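Local coordinates for protein 5,10-methylenetetrahydromethanopterin reductase (Methanopyrus kandleri, PDB 1EZW) that catalyses the reversible, coenzyme F420-dependent reduction of methylenetetrahydromethanopterin to methyltetrahydromethanopterin in methanogenesis from carbon dioxide, at residues D258-L261 with E262-I266. Numbering follows the deposited sequence.
Sequences DVVL and ERHGI
Leu261 and Ile266 meet where the short helix 258-263 ends in a Schellman motif. Two backbone bonds define it: Ile266 N reaches back to Leu261 O at 2.9 Å, nearly straight at 174°, and inside this loop Gly265 N bonds Glu262 O at 3.0 Å. Gly265, the C-prime residue, has the positive phi (54°) with which the chain leaves the helix. The two apolar side chains come together at about a right angle, with Leu261 CD2 4.1 Å from Ile266 CB and equally near its CG2 branch. Upstream, Glu262 N to Asp258 O and Arg263 N to Val259 O are regular helical bonds, both 2.9 Å; His264 N to Val260 O lengthens to 3.2 Å as the helix ends. Glu262 CB packs 3.3 Å from Asp258 O, its chain extended beyond CG.

Val260 contacts His264 and Arg263. Its chi1 of 176° splits the branches: CG1, anti to the backbone N, lies in plane at the His264 ring edge, 3.9 Å from CD2, while CG2, beside that N, sits over one face of the Arg263 guanidinium, 4.1 Å from NH2. Arg263 NH2 (salt bridge) and His264 NE2 (hydrogen bond) share Asp202 OD1, tying the helix end to helix 200-216. Helix 292-298 packs against Val260, His264 and Ile266, its Phe298 meeting the His264 ring edge-to-face.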
loop_
_atom_site.group_PDB
_atom_site.type_symbol
_atom_site.label_atom_id
_atom_site.label_comp_id
_atom_site.label_asym_id
_atom_site.label_seq_id
_atom_site.Cartn_x
_atom_site.Cartn_y
_atom_site.Cartn_z
ATOM N N ASP A 258 31.804 14.422 29.657
ATOM C CA ASP A 258 31.809 14.983 31.002
ATOM C C ASP A 258 31.286 16.404 31.138
ATOM O O ASP A 258 30.779 16.775 32.198
ATOM C CB ASP A 258 33.206 14.880 31.603
ATOM C CG ASP A 258 33.717 13.457 31.607
ATOM O OD1 ASP A 258 34.027 12.929 30.510
ATOM O OD2 ASP A 258 33.782 12.855 32.700
ATOM N N VAL A 259 31.402 17.212 30.095
ATOM C CA VAL A 259 30.888 18.568 30.194
ATOM C C VAL A 259 29.353 18.509 30.293
ATOM O O VAL A 259 28.731 19.344 30.957
ATOM C CB VAL A 259 31.319 19.412 28.990
ATOM C CG1 VAL A 259 30.935 18.711 27.708
ATOM C CG2 VAL A 259 30.681 20.788 29.062
ATOM N N VAL A 260 28.751 17.510 29.652
ATOM C CA VAL A 260 27.301 17.345 29.703
ATOM C C VAL A 260 26.909 16.873 31.107
ATOM O O VAL A 260 25.961 17.393 31.685
ATOM C CB VAL A 260 26.806 16.344 28.618
ATOM C CG1 VAL A 260 25.301 16.097 28.750
ATOM C CG2 VAL A 260 27.080 16.921 27.236
ATOM N N LEU A 261 27.648 15.912 31.665
ATOM C CA LEU A 261 27.358 15.419 33.018
ATOM C C LEU A 261 27.495 16.566 34.027
ATOM O O LEU A 261 26.673 16.711 34.951
ATOM C CB LEU A 261 28.307 14.272 33.405
ATOM C CG LEU A 261 28.303 12.976 32.573
ATOM C CD1 LEU A 261 29.265 11.959 33.191
ATOM C CD2 LEU A 261 26.898 12.389 32.549
ATOM N N GLU A 262 28.526 17.389 33.834
ATOM C CA GLU A 262 28.772 18.529 34.707
ATOM C C GLU A 262 27.616 19.510 34.601
ATOM O O GLU A 262 27.111 20.003 35.617
ATOM C CB GLU A 262 30.068 19.236 34.301
ATOM C CG GLU A 262 30.369 20.475 35.126
ATOM C CD GLU A 262 31.624 21.204 34.657
ATOM O OE1 GLU A 262 31.684 21.602 33.467
ATOM O OE2 GLU A 262 32.546 21.389 35.479
ATOM N N ARG A 263 27.206 19.797 33.368
ATOM C CA ARG A 263 26.091 20.711 33.096
ATOM C C ARG A 263 24.823 20.351 33.878
ATOM O O ARG A 263 24.106 21.229 34.355
ATOM C CB ARG A 263 25.762 20.692 31.582
ATOM C CG ARG A 263 24.498 21.446 31.152
ATOM C CD ARG A 263 24.187 21.159 29.666
ATOM N NE ARG A 263 25.304 21.567 28.824
ATOM C CZ ARG A 263 25.519 21.154 27.579
ATOM N NH1 ARG A 263 26.576 21.606 26.926
ATOM N NH2 ARG A 263 24.696 20.290 26.983
ATOM N N HIS A 264 24.560 19.056 34.008
ATOM C CA HIS A 264 23.349 18.587 34.661
ATOM C C HIS A 264 23.575 18.137 36.100
ATOM O O HIS A 264 22.698 17.537 36.712
ATOM C CB HIS A 264 22.718 17.462 33.801
ATOM C CG HIS A 264 22.227 17.939 32.457
ATOM N ND1 HIS A 264 21.123 18.754 32.314
ATOM C CD2 HIS A 264 22.763 17.821 31.216
ATOM C CE1 HIS A 264 21.001 19.122 31.049
ATOM N NE2 HIS A 264 21.986 18.568 30.360
ATOM N N GLY A 265 24.757 18.456 36.624
ATOM C CA GLY A 265 25.102 18.111 37.995
ATOM C C GLY A 265 24.936 16.639 38.285
ATOM O O GLY A 265 24.448 16.254 39.357
ATOM N N ILE A 266 25.352 15.807 37.339
ATOM C CA ILE A 266 25.210 14.368 37.492
ATOM C C ILE A 266 26.257 13.714 38.383
ATOM O O ILE A 266 27.433 14.054 38.320
ATOM C CB ILE A 266 25.232 13.666 36.119
ATOM C CG1 ILE A 266 24.061 14.170 35.266
ATOM C CG2 ILE A 266 25.121 12.168 36.292
ATOM C CD1 ILE A 266 22.671 13.874 35.858
#